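Long-range contacts in inactive glucansucrase (Lactobacillus reuteri, PDB 5JBD), which belongs to glycoside hydrolase family 70, is built round a TIM-barrel core, and binds a calcium ion: residues A[31-36]-A[69-74]; A[36-41]-A[57-62]; A[64-69]-A[140-145]; A[853-858]-A[876-881]. All coordinates share one frame; numbering follows the deposited sequence.

Contact 1 of 4, residues A[31-36]-A[69-74]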
loop_
_atom_site.group_PDB
_atom_site.type_symbol
_atom_site.label_atom_id
_atom_site.label_comp_id
_atom_site.label_asym_id
_atom_site.label_seq_id
_atom_site.Cartn_x
_atom_site.Cartn_y
_atom_site.Cartn_z
ATOM N N PRO A 31 50.425 6.738 31.641
ATOM C CA PRO A 31 49.383 7.218 30.725
ATOM C C PRO A 31 49.902 7.606 29.326
ATOM O O PRO A 31 51.031 8.068 29.188
ATOM C CB PRO A 31 48.788 8.440 31.462
ATOM C CG PRO A 31 49.344 8.397 32.852
ATOM C CD PRO A 31 50.675 7.718 32.717
ATOM N N GLY A 32 49.076 7.387 28.300
ATOM C CA GLY A 32 49.480 7.658 26.917
ATOM C C GLY A 32 48.457 7.235 25.869
ATOM O O GLY A 32 47.311 6.899 26.196
ATOM N N THR A 33 48.908 7.226 24.613
ATOM C CA THR A 33 48.073 6.919 23.430
ATOM C C THR A 33 47.441 5.536 23.424
ATOM O O THR A 33 46.433 5.339 22.769
ATOM C CB THR A 33 48.881 7.063 22.125
ATOM O OG1 THR A 33 50.111 6.333 22.248
ATOM C CG2 THR A 33 49.184 8.533 21.839
ATOM N N TRP A 34 48.024 4.577 24.145
ATOM C CA TRP A 34 47.396 3.248 24.313
ATOM C C TRP A 34 45.966 3.304 24.879
ATOM O O TRP A 34 45.186 2.379 24.662
ATOM C CB TRP A 34 48.265 2.321 25.185
ATOM C CG TRP A 34 48.365 2.734 26.604
ATOM C CD1 TRP A 34 49.337 3.506 27.161
ATOM C CD2 TRP A 34 47.455 2.401 27.662
ATOM N NE1 TRP A 34 49.090 3.678 28.497
ATOM C CE2 TRP A 34 47.940 3.012 28.832
ATOM C CE3 TRP A 34 46.271 1.648 27.730
ATOM C CZ2 TRP A 34 47.290 2.900 30.067
ATOM C CZ3 TRP A 34 45.614 1.537 28.971
ATOM C CH2 TRP A 34 46.134 2.158 30.117
ATOM N N GLU A 35 45.644 4.385 25.590
ATOM C CA GLU A 35 44.304 4.598 26.155
ATOM C C GLU A 35 43.214 4.807 25.084
ATOM O O GLU A 35 42.021 4.761 25.394
ATOM C CB GLU A 35 44.324 5.757 27.175
ATOM C CG GLU A 35 45.266 5.506 28.357
ATOM C CD GLU A 35 45.240 6.590 29.417
ATOM O OE1 GLU A 35 44.143 6.919 29.908
ATOM O OE2 GLU A 35 46.325 7.084 29.782
ATOM N N ASN A 36 43.611 4.994 23.825
ATOM C CA ASN A 36 42.671 4.886 22.685
ATOM C C ASN A 36 42.020 3.503 22.549
ATOM O O ASN A 36 40.985 3.366 21.900
ATOM C CB ASN A 36 43.378 5.209 21.370
ATOM C CG ASN A 36 43.913 6.628 21.311
ATOM O OD1 ASN A 36 43.634 7.463 22.162
ATOM N ND2 ASN A 36 44.705 6.896 20.291
ATOM N N LYS A 69 49.459 15.042 26.505
ATOM C CA LYS A 69 50.332 15.114 27.679
ATOM C C LYS A 69 49.612 14.537 28.899
ATOM O O LYS A 69 50.076 13.552 29.507
ATOM C CB LYS A 69 50.759 16.598 27.873
ATOM C CG LYS A 69 51.892 16.979 26.930
ATOM C CD LYS A 69 51.956 18.474 26.640
ATOM C CE LYS A 69 53.232 18.839 25.889
ATOM N NZ LYS A 69 53.236 18.290 24.498
ATOM N N THR A 70 48.435 15.086 29.194
ATOM C CA THR A 70 47.603 14.623 30.303
ATOM C C THR A 70 46.401 13.803 29.792
ATOM O O THR A 70 45.653 14.261 28.922
ATOM C CB THR A 70 47.118 15.833 31.118
ATOM O OG1 THR A 70 48.255 16.600 31.540
ATOM C CG2 THR A 70 46.317 15.391 32.345
ATOM N N TRP A 71 46.230 12.596 30.339
ATOM C CA TRP A 71 45.199 11.644 29.910
ATOM C C TRP A 71 44.252 11.397 31.061
ATOM O O TRP A 71 44.694 11.222 32.189
ATOM C CB TRP A 71 45.838 10.319 29.467
ATOM C CG TRP A 71 46.575 10.464 28.180
ATOM C CD1 TRP A 71 47.831 10.978 28.019
ATOM C CD2 TRP A 71 46.111 10.123 26.877
ATOM N NE1 TRP A 71 48.176 10.983 26.692
ATOM C CE2 TRP A 71 47.134 10.469 25.965
ATOM C CE3 TRP A 71 44.919 9.569 26.379
ATOM C CZ2 TRP A 71 47.009 10.266 24.592
ATOM C CZ3 TRP A 71 44.795 9.377 25.022
ATOM C CH2 TRP A 71 45.835 9.725 24.136
ATOM N N TYR A 72 42.955 11.398 30.779
ATOM C CA TYR A 72 41.928 11.114 31.781
ATOM C C TYR A 72 41.153 9.868 31.397
ATOM O O TYR A 72 40.713 9.725 30.246
ATOM C CB TYR A 72 40.990 12.305 31.932
ATOM C CG TYR A 72 41.699 13.538 32.464
ATOM C CD1 TYR A 72 42.095 13.618 33.800
ATOM C CD2 TYR A 72 41.978 14.613 31.633
ATOM C CE1 TYR A 72 42.743 14.748 34.306
ATOM C CE2 TYR A 72 42.622 15.747 32.119
ATOM C CZ TYR A 72 43.004 15.810 33.455
ATOM O OH TYR A 72 43.638 16.930 33.939
ATOM N N LYS A 73 40.984 8.973 32.362
ATOM C CA LYS A 73 40.136 7.801 32.187
ATOM C C LYS A 73 38.688 8.217 31.909
ATOM O O LYS A 73 38.185 9.183 32.483
ATOM C CB LYS A 73 40.198 6.900 33.423
ATOM C CG LYS A 73 41.498 6.114 33.536
ATOM C CD LYS A 73 41.774 5.621 34.954
ATOM C CE LYS A 73 42.833 6.469 35.649
ATOM N NZ LYS A 73 43.109 5.991 37.030
ATOM N N THR A 74 38.035 7.488 31.009
ATOM C CA THR A 74 36.618 7.679 30.729
ATOM C C THR A 74 35.761 7.146 31.864
ATOM O O THR A 74 36.167 6.216 32.563
ATOM C CB THR A 74 36.192 6.914 29.466
ATOM O OG1 THR A 74 36.536 5.523 29.589
ATOM C CG2 THR A 74 36.866 7.501 28.250
#
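Pro31 and Trp71 bring the two backbones within 6.1 Å at their CA atoms, and beyond Pro31 the chain curls into a 3-10 turn, 33-36, packed on the indole of Trp71 from the two-stranded hairpin 63-64/72-73. A wide aromatic suits this place because much of what it covers is bare main chain. Gly32 lies over one ring face: its CA is 3.8 Å from the centroid of the five-membered ring, a CH-pi contact, and its O stands 3.4 Å above the ring plane, over its centre. The almost fully extended backbone of Gly32 (phi 175°, psi -167°) is easily adopted by glycine. Thr33 adds its methyl CG2 beside Trp71 CZ2. Asn36 comes to the ring edge, where OD1 is 3.6 Å from Trp71 CZ3, while its ND2 is bonded to Gln134 of helix 126-147. Glu35 runs antiparallel to the indole side chain; with CG anti to the carbonyl carbon (chi1 -60°), the extended glutamate chain brings OE2 to 3.3 Å from Trp71 CB. The glutamate is long enough for the same OE2 to accept the N-H of Gly32, just ahead of the turn, at 3.1 Å on the anti side of the carboxylate.

Contact 2 of 4, residues A[36-41]-A[57-62]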
loop_
_atom_site.group_PDB
_atom_site.type_symbol
_atom_site.label_atom_id
_atom_site.label_comp_id
_atom_site.label_asym_id
_atom_site.label_seq_id
_atom_site.Cartn_x
_atom_site.Cartn_y
_atom_site.Cartn_z
ATOM N N ASN A 36 43.611 4.994 23.825
ATOM C CA ASN A 36 42.671 4.886 22.685
ATOM C C ASN A 36 42.020 3.503 22.549
ATOM O O ASN A 36 40.985 3.366 21.900
ATOM C CB ASN A 36 43.378 5.209 21.370
ATOM C CG ASN A 36 43.913 6.628 21.311
ATOM O OD1 ASN A 36 43.634 7.463 22.162
ATOM N ND2 ASN A 36 44.705 6.896 20.291
ATOM N N MET A 37 42.630 2.466 23.122
ATOM C CA MET A 37 42.049 1.115 23.092
ATOM C C MET A 37 40.662 1.078 23.726
ATOM O O MET A 37 40.364 1.875 24.632
ATOM C CB MET A 37 42.968 0.098 23.805
ATOM C CG MET A 37 42.971 0.177 25.324
ATOM S SD MET A 37 44.067 -1.040 26.101
ATOM C CE MET A 37 43.003 -2.483 26.043
ATOM N N ALA A 38 39.827 0.147 23.269
ATOM C CA ALA A 38 38.512 -0.054 23.870
ATOM C C ALA A 38 38.664 -0.309 25.355
ATOM O O ALA A 38 39.631 -0.954 25.781
ATOM C CB ALA A 38 37.767 -1.213 23.208
ATOM N N PHE A 39 37.745 0.232 26.151
ATOM C CA PHE A 39 37.792 0.042 27.606
ATOM C C PHE A 39 37.660 -1.449 27.945
ATOM O O PHE A 39 38.325 -1.940 28.841
ATOM C CB PHE A 39 36.695 0.860 28.303
ATOM C CG PHE A 39 36.574 0.588 29.777
ATOM C CD1 PHE A 39 37.467 1.156 30.674
ATOM C CD2 PHE A 39 35.564 -0.239 30.270
ATOM C CE1 PHE A 39 37.362 0.905 32.037
ATOM C CE2 PHE A 39 35.456 -0.497 31.624
ATOM C CZ PHE A 39 36.350 0.083 32.511
ATOM N N ALA A 40 36.789 -2.136 27.216
ATOM C CA ALA A 40 36.550 -3.573 27.366
ATOM C C ALA A 40 36.121 -4.155 26.021
ATOM O O ALA A 40 35.546 -3.449 25.191
ATOM C CB ALA A 40 35.479 -3.831 28.420
ATOM N N GLN A 41 36.384 -5.441 25.811
ATOM C CA GLN A 41 36.014 -6.108 24.571
ATOM C C GLN A 41 34.656 -6.805 24.691
ATOM O O GLN A 41 34.540 -8.029 24.581
ATOM C CB GLN A 41 37.107 -7.085 24.145
ATOM C CG GLN A 41 38.450 -6.416 23.891
ATOM C CD GLN A 41 39.357 -7.249 22.996
ATOM O OE1 GLN A 41 39.207 -8.476 22.900
ATOM N NE2 GLN A 41 40.294 -6.583 22.321
ATOM N N ASP A 57 28.900 4.016 14.393
ATOM C CA ASP A 57 28.667 3.701 15.801
ATOM C C ASP A 57 29.769 4.281 16.690
ATOM O O ASP A 57 30.739 4.865 16.218
ATOM C CB ASP A 57 28.516 2.177 16.012
ATOM C CG ASP A 57 27.081 1.688 15.849
ATOM O OD1 ASP A 57 26.151 2.510 15.667
ATOM O OD2 ASP A 57 26.886 0.459 15.863
ATOM N N TRP A 58 29.570 4.124 17.993
ATOM C CA TRP A 58 30.413 4.685 18.996
ATOM C C TRP A 58 30.978 3.584 19.900
ATOM O O TRP A 58 30.462 2.454 19.949
ATOM C CB TRP A 58 29.594 5.684 19.817
ATOM C CG TRP A 58 29.139 6.913 19.065
ATOM C CD1 TRP A 58 28.433 6.970 17.872
ATOM C CD2 TRP A 58 29.304 8.263 19.481
ATOM N NE1 TRP A 58 28.197 8.268 17.520
ATOM C CE2 TRP A 58 28.711 9.083 18.489
ATOM C CE3 TRP A 58 29.900 8.867 20.590
ATOM C CZ2 TRP A 58 28.700 10.457 18.581
ATOM C CZ3 TRP A 58 29.890 10.236 20.683
ATOM C CH2 TRP A 58 29.293 11.022 19.675
ATOM N N TYR A 59 32.047 3.931 20.617
ATOM C CA TYR A 59 32.654 3.051 21.631
ATOM C C TYR A 59 33.200 3.864 22.799
ATOM O O TYR A 59 33.275 5.100 22.738
ATOM C CB TYR A 59 33.749 2.181 21.007
ATOM C CG TYR A 59 35.116 2.835 20.917
ATOM C CD1 TYR A 59 35.308 4.012 20.212
ATOM C CD2 TYR A 59 36.237 2.260 21.543
ATOM C CE1 TYR A 59 36.556 4.605 20.140
ATOM C CE2 TYR A 59 37.485 2.841 21.448
ATOM C CZ TYR A 59 37.635 4.020 20.747
ATOM O OH TYR A 59 38.872 4.619 20.643
ATOM N N ARG A 60 33.565 3.163 23.868
ATOM C CA ARG A 60 34.167 3.789 25.040
ATOM C C ARG A 60 35.657 3.487 25.035
ATOM O O ARG A 60 36.044 2.345 25.303
ATOM C CB ARG A 60 33.527 3.246 26.319
ATOM C CG ARG A 60 34.088 3.864 27.597
ATOM C CD ARG A 60 33.555 3.172 28.834
ATOM N NE ARG A 60 34.284 3.574 30.038
ATOM C CZ ARG A 60 34.062 3.074 31.253
ATOM N NH1 ARG A 60 33.130 2.130 31.448
ATOM N NH2 ARG A 60 34.787 3.509 32.284
ATOM N N PRO A 61 36.504 4.492 24.722
ATOM C CA PRO A 61 37.950 4.249 24.877
ATOM C C PRO A 61 38.315 4.191 26.346
ATOM O O PRO A 61 37.523 4.626 27.192
ATOM C CB PRO A 61 38.595 5.480 24.226
ATOM C CG PRO A 61 37.572 6.560 24.376
ATOM C CD PRO A 61 36.232 5.876 24.283
ATOM N N TYR A 62 39.493 3.653 26.655
ATOM C CA TYR A 62 39.962 3.616 28.047
ATOM C C TYR A 62 40.146 5.040 28.587
ATOM O O TYR A 62 39.716 5.346 29.696
ATOM C CB TYR A 62 41.247 2.785 28.167
ATOM C CG TYR A 62 41.769 2.650 29.593
ATOM C CD1 TYR A 62 42.632 3.601 30.117
ATOM C CD2 TYR A 62 41.401 1.572 30.413
ATOM C CE1 TYR A 62 43.128 3.498 31.408
ATOM C CE2 TYR A 62 41.895 1.461 31.715
ATOM C CZ TYR A 62 42.757 2.430 32.205
ATOM O OH TYR A 62 43.276 2.371 33.485
#
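Ala38 and Pro61 face each other in a single beta bridge, their CA atoms 4.5 Å apart, where the runs 36-39 and 59-62 pass at 95°. The tight part begins with the backbone. Tyr62 N donates to Met37 O and Phe39 N to Arg60 O, both at 2.8 Å. These bonds flank the bridged pair, so proline, which has no N-H to give, costs the bridge nothing. Tyr59 adds a third bond from its side chain: OH donates to Asn36 O at 2.8 Å, while Ala38 CA meets the edge of the phenol ring. The small alanine lets the phenol come this near. Equally close-packed are Phe39 and Arg60, which run side by side, both with CG anti to the backbone N. The straight arginine chain carries its guanidinium flat over the ring, CZ 3.6 Å from the Phe39 centroid and planes 8° apart. Arg60 NE is also hydrogen-bonded to Thr74 OG1, which steadies the group.

The looser side carries the exposed Met37 and Phe39, whose side chains meet that of Tyr62 through carbon contacts: Met37 CG is 4.2 Å from Tyr62 CB and Phe39 CD1 is 4.0 Å from Tyr62 CD2.

The stack of Arg60 on Phe39 thus uses the guanidinium's flat face for a cation-pi contact while its N-H groups can still serve polar partners, a division of labour that probably stabilises the charge at a partly exposed site.

Contact 3 of 4, residues A[64-69]-A[140-145]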
loop_
_atom_site.group_PDB
_atom_site.type_symbol
_atom_site.label_atom_id
_atom_site.label_comp_id
_atom_site.label_asym_id
_atom_site.label_seq_id
_atom_site.Cartn_x
_atom_site.Cartn_y
_atom_site.Cartn_z
ATOM N N THR A 64 41.053 9.547 27.280
ATOM C CA THR A 64 41.124 10.606 26.276
ATOM C C THR A 64 42.021 11.757 26.740
ATOM O O THR A 64 42.346 11.880 27.928
ATOM C CB THR A 64 39.726 11.195 25.957
ATOM O OG1 THR A 64 39.226 11.898 27.100
ATOM C CG2 THR A 64 38.760 10.130 25.570
ATOM N N SER A 65 42.429 12.597 25.793
ATOM C CA SER A 65 43.324 13.716 26.085
ATOM C C SER A 65 43.045 14.912 25.190
ATOM O O SER A 65 42.734 14.755 24.016
ATOM C CB SER A 65 44.788 13.295 25.901
ATOM O OG SER A 65 45.680 14.366 26.162
ATOM N N GLN A 66 43.179 16.100 25.766
ATOM C CA GLN A 66 43.082 17.349 25.028
ATOM C C GLN A 66 44.410 17.849 24.466
ATOM O O GLN A 66 44.392 18.768 23.640
ATOM C CB GLN A 66 42.518 18.445 25.920
ATOM C CG GLN A 66 41.075 18.232 26.334
ATOM C CD GLN A 66 40.552 19.389 27.164
ATOM O OE1 GLN A 66 40.909 20.539 26.927
ATOM N NE2 GLN A 66 39.744 19.081 28.173
ATOM N N ASP A 67 45.546 17.289 24.915
ATOM C CA ASP A 67 46.871 17.768 24.463
ATOM C C ASP A 67 47.981 16.732 24.177
ATOM O O ASP A 67 49.060 17.120 23.732
ATOM C CB ASP A 67 47.383 18.797 25.465
ATOM C CG ASP A 67 47.545 18.232 26.881
ATOM O OD1 ASP A 67 47.281 17.039 27.151
ATOM O OD2 ASP A 67 47.972 18.990 27.744
ATOM N N GLY A 68 47.725 15.441 24.397
ATOM C CA GLY A 68 48.751 14.405 24.254
ATOM C C GLY A 68 49.681 14.250 25.451
ATOM O O GLY A 68 50.564 13.398 25.420
ATOM N N LYS A 69 49.459 15.042 26.505
ATOM C CA LYS A 69 50.332 15.114 27.679
ATOM C C LYS A 69 49.612 14.537 28.899
ATOM O O LYS A 69 50.076 13.552 29.507
ATOM C CB LYS A 69 50.759 16.598 27.873
ATOM C CG LYS A 69 51.892 16.979 26.930
ATOM C CD LYS A 69 51.956 18.474 26.640
ATOM C CE LYS A 69 53.232 18.839 25.889
ATOM N NZ LYS A 69 53.236 18.290 24.498
ATOM N N ILE A 140 39.436 17.841 18.895
ATOM C CA ILE A 140 38.051 17.403 19.151
ATOM C C ILE A 140 37.752 17.384 20.669
ATOM O O ILE A 140 36.683 17.831 21.089
ATOM C CB ILE A 140 37.746 16.039 18.494
ATOM C CG1 ILE A 140 37.648 16.212 16.978
ATOM C CG2 ILE A 140 36.426 15.445 18.996
ATOM C CD1 ILE A 140 37.566 14.918 16.204
ATOM N N GLU A 141 38.672 16.852 21.471
ATOM C CA GLU A 141 38.478 16.801 22.931
ATOM C C GLU A 141 38.441 18.203 23.552
ATOM O O GLU A 141 37.722 18.444 24.520
ATOM C CB GLU A 141 39.569 15.950 23.600
ATOM C CG GLU A 141 39.509 14.457 23.260
ATOM C CD GLU A 141 38.247 13.763 23.747
ATOM O OE1 GLU A 141 37.651 14.206 24.749
ATOM O OE2 GLU A 141 37.845 12.747 23.137
ATOM N N GLN A 142 39.213 19.131 22.995
ATOM C CA GLN A 142 39.097 20.536 23.395
ATOM C C GLN A 142 37.696 21.077 23.100
ATOM O O GLN A 142 37.115 21.778 23.934
ATOM C CB GLN A 142 40.131 21.391 22.691
ATOM C CG GLN A 142 41.550 21.135 23.124
ATOM C CD GLN A 142 42.522 21.658 22.063
ATOM O OE1 GLN A 142 42.168 22.512 21.229
ATOM N NE2 GLN A 142 43.725 21.111 22.049
ATOM N N SER A 143 37.155 20.733 21.930
ATOM C CA SER A 143 35.805 21.149 21.550
ATOM C C SER A 143 34.719 20.526 22.445
ATOM O O SER A 143 33.810 21.225 22.881
ATOM C CB SER A 143 35.548 20.856 20.064
ATOM O OG SER A 143 34.245 21.252 19.670
ATOM N N ILE A 144 34.845 19.241 22.755
ATOM C CA ILE A 144 33.941 18.562 23.693
ATOM C C ILE A 144 33.943 19.267 25.064
ATOM O O ILE A 144 32.884 19.481 25.644
ATOM C CB ILE A 144 34.312 17.060 23.862
ATOM C CG1 ILE A 144 34.051 16.290 22.565
ATOM C CG2 ILE A 144 33.529 16.413 25.009
ATOM C CD1 ILE A 144 34.674 14.909 22.510
ATOM N N ALA A 145 35.133 19.621 25.555
ATOM C CA ALA A 145 35.288 20.345 26.833
ATOM C C ALA A 145 34.648 21.736 26.808
ATOM O O ALA A 145 33.970 22.123 27.762
ATOM C CB ALA A 145 36.748 20.467 27.206
#
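Ser65, whose carbonyl O rests 3.3 Å from Glu141 CG, has a hydroxyl gripped by three backbone groups. Its OG accepts Gly68 N at 2.9 Å and Asp67 N at 3.2 Å, forming an ST motif and an ST turn, and it is also hydrogen-bonded to Thr70 O. Serine suits the place because one short group serves all three. Gly68 has positive phi, where any side chain would collide with the carbonyl oxygen of Asp67, and Asp67 OD1 accepts Lys69 N, an Asx turn.

The loop so shaped is tied to the helix by one nearly straight bond: Gln142 NE2 donates to Gln66 O at 2.9 Å, 164° at the hydrogen, with the acceptor close to the amide plane. Gln66 in return stretches its extended side chain over the helix, CG near the carbonyl of Glu141 and NE2 3.4 Å from Ala145 CB; alanine is short enough to let the amide lie there. Glu141 bends at chi2 (-64°), which brings CD within 3.7 Å of Thr64 CB. Its charge is met elsewhere, by a salt bridge from OE2 to Arg80 of strand 80-81.

The loop joins strands 63-64 and 72-73 of the hairpin and leans on helix 126-147, whose Ile140 and Ile144 pack in turn on Leu153 of helix 151-162.

Contact 4 of 4, residues A[853-858]-A[876-881]. With SO4 (sulfate ion), chain F.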
loop_
_atom_site.group_PDB
_atom_site.type_symbol
_atom_site.label_atom_id
_atom_site.label_comp_id
_atom_site.label_asym_id
_atom_site.label_seq_id
_atom_site.Cartn_x
_atom_site.Cartn_y
_atom_site.Cartn_z
ATOM N N LEU A 853 28.965 0.539 5.669
ATOM C CA LEU A 853 28.983 0.804 7.113
ATOM C C LEU A 853 29.766 -0.258 7.878
ATOM O O LEU A 853 30.457 0.067 8.849
ATOM C CB LEU A 853 27.564 0.907 7.702
ATOM C CG LEU A 853 26.702 2.113 7.318
ATOM C CD1 LEU A 853 25.336 2.042 7.989
ATOM C CD2 LEU A 853 27.378 3.416 7.686
ATOM N N ALA A 854 29.645 -1.515 7.441
ATOM C CA ALA A 854 30.297 -2.648 8.108
ATOM C C ALA A 854 31.817 -2.537 8.061
ATOM O O ALA A 854 32.398 -2.434 6.980
ATOM C CB ALA A 854 29.841 -3.959 7.482
ATOM N N VAL A 855 32.455 -2.567 9.240
ATOM C CA VAL A 855 33.892 -2.354 9.342
ATOM C C VAL A 855 34.650 -3.595 8.882
ATOM O O VAL A 855 34.423 -4.697 9.379
ATOM C CB VAL A 855 34.318 -1.983 10.784
ATOM C CG1 VAL A 855 35.839 -1.875 10.907
ATOM C CG2 VAL A 855 33.664 -0.674 11.214
ATOM N N LYS A 856 35.536 -3.386 7.915
ATOM C CA LYS A 856 36.499 -4.381 7.491
ATOM C C LYS A 856 37.877 -3.888 7.883
ATOM O O LYS A 856 38.149 -2.684 7.831
ATOM C CB LYS A 856 36.426 -4.586 5.977
ATOM C CG LYS A 856 35.106 -5.168 5.515
ATOM C CD LYS A 856 35.047 -5.384 4.010
ATOM C CE LYS A 856 33.775 -6.133 3.641
ATOM N NZ LYS A 856 33.532 -6.272 2.177
ATOM N N LEU A 857 38.742 -4.815 8.283
ATOM C CA LEU A 857 40.140 -4.498 8.571
ATOM C C LEU A 857 40.868 -4.259 7.242
ATOM O O LEU A 857 40.311 -4.514 6.173
ATOM C CB LEU A 857 40.820 -5.624 9.379
ATOM C CG LEU A 857 40.526 -5.867 10.869
ATOM C CD1 LEU A 857 41.474 -5.048 11.713
ATOM C CD2 LEU A 857 39.083 -5.631 11.313
ATOM N N ALA A 858 42.100 -3.758 7.305
ATOM C CA ALA A 858 42.880 -3.447 6.095
ATOM C C ALA A 858 43.049 -4.660 5.163
ATOM O O ALA A 858 43.032 -4.501 3.939
ATOM C CB ALA A 858 44.236 -2.854 6.461
ATOM N N LEU A 876 38.122 -9.783 16.637
ATOM C CA LEU A 876 39.095 -9.201 15.712
ATOM C C LEU A 876 38.736 -7.730 15.516
ATOM O O LEU A 876 37.712 -7.433 14.896
ATOM C CB LEU A 876 39.056 -9.951 14.368
ATOM C CG LEU A 876 39.997 -9.468 13.253
ATOM C CD1 LEU A 876 41.455 -9.662 13.654
ATOM C CD2 LEU A 876 39.690 -10.166 11.928
ATOM N N LEU A 877 39.561 -6.823 16.048
ATOM C CA LEU A 877 39.268 -5.382 16.019
ATOM C C LEU A 877 40.367 -4.579 15.321
ATOM O O LEU A 877 41.529 -5.002 15.285
ATOM C CB LEU A 877 39.077 -4.849 17.435
ATOM C CG LEU A 877 37.948 -5.490 18.254
ATOM C CD1 LEU A 877 37.962 -4.942 19.664
ATOM C CD2 LEU A 877 36.583 -5.281 17.613
ATOM N N PRO A 878 40.013 -3.399 14.773
ATOM C CA PRO A 878 41.039 -2.529 14.184
ATOM C C PRO A 878 42.157 -2.196 15.164
ATOM O O PRO A 878 41.912 -2.025 16.367
ATOM C CB PRO A 878 40.264 -1.265 13.807
ATOM C CG PRO A 878 38.864 -1.735 13.614
ATOM C CD PRO A 878 38.665 -2.821 14.633
ATOM N N THR A 879 43.375 -2.120 14.645
ATOM C CA THR A 879 44.555 -1.861 15.462
ATOM C C THR A 879 44.502 -0.536 16.256
ATOM O O THR A 879 45.043 -0.450 17.357
ATOM C CB THR A 879 45.818 -1.910 14.577
ATOM O OG1 THR A 879 46.986 -1.800 15.400
ATOM C CG2 THR A 879 45.838 -0.802 13.500
ATOM N N ALA A 880 43.837 0.478 15.706
ATOM C CA ALA A 880 43.696 1.773 16.382
ATOM C C ALA A 880 42.987 1.713 17.752
ATOM O O ALA A 880 43.213 2.578 18.600
ATOM C CB ALA A 880 42.993 2.774 15.465
ATOM N N ILE A 881 42.150 0.696 17.966
ATOM C CA ILE A 881 41.370 0.550 19.206
ATOM C C ILE A 881 41.590 -0.770 19.965
ATOM O O ILE A 881 40.753 -1.137 20.777
ATOM C CB ILE A 881 39.847 0.743 18.927
ATOM C CG1 ILE A 881 39.263 -0.390 18.057
ATOM C CG2 ILE A 881 39.604 2.090 18.256
ATOM C CD1 ILE A 881 37.747 -0.364 17.944
HETATM S S SO4 F . 43.685 -2.331 10.695
HETATM O O1 SO4 F . 44.688 -1.317 10.295
HETATM O O2 SO4 F . 44.207 -3.179 11.791
HETATM O O3 SO4 F . 43.385 -3.197 9.536
HETATM O O4 SO4 F . 42.455 -1.655 11.155
#
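Leu857 meets the backbone of 876-878 through its branch CD1, which lies 3.6 Å from both Leu877 O and Pro878 CA. The other branch, CD2, lies near Leu876 O and the CD of Pro878, and CG faces CG of Leu876 at 4.4 Å. A branched leucine suits this spot because its two methyls spread over several neighbours at once. Val855, two residues earlier, adds a second apolar touch: CG1, anti to the backbone N (chi1 175°), is 4.1 Å from Pro878 CG. The rigid proline thus receives both side chains, and every direct touch between the segments is of the van der Waals kind.

A sulfate ion, probably from the crystallisation liquor, bridges the two backbones through two main-chain N-H groups that point at it. Ala858 N donates to its O3 at 2.6 Å, unusually short, and close to straight at 170°, and Thr879 N donates to O2 at 3.2 Å. Thr879 turns its methyl to the ion: CG2 is 3.4 Å from O2, whereas OG1 lies anti to the backbone N.

Farther out, Val855 is fixed by backbone bonds to Leu53 and Ala863, Leu876 by one to Tyr864, and the side chain of Pro878 packs on Ile86. Both segments lie in loops after strand 841-845; Leu853 and Ala854 rest on Phe787 of strand 784-791, while Ile881 joins the loop before strand 58-59 through a backbone bond to Ala38.

All four contacts lie on the same side of the chain's centre, about 40 to 54 Å from it. Contacts 1 and 2 share Asn36, with centres about 12 Å apart, and contact 2 falls within the stretch that contact 1 spans. Contact 3 alternates with contact 1 along the sequence, shares Lys69 with it and joins it through the hairpin 63-64/72-73. Contact 4 comes some 700 residues later, yet its centre is about 13 Å from that of contact 2, joined by the bond of Ala38 N to Ile881 O. Both ends of the modelled chain therefore build one region, consistent with the U-shaped chain path of family 70 proteins.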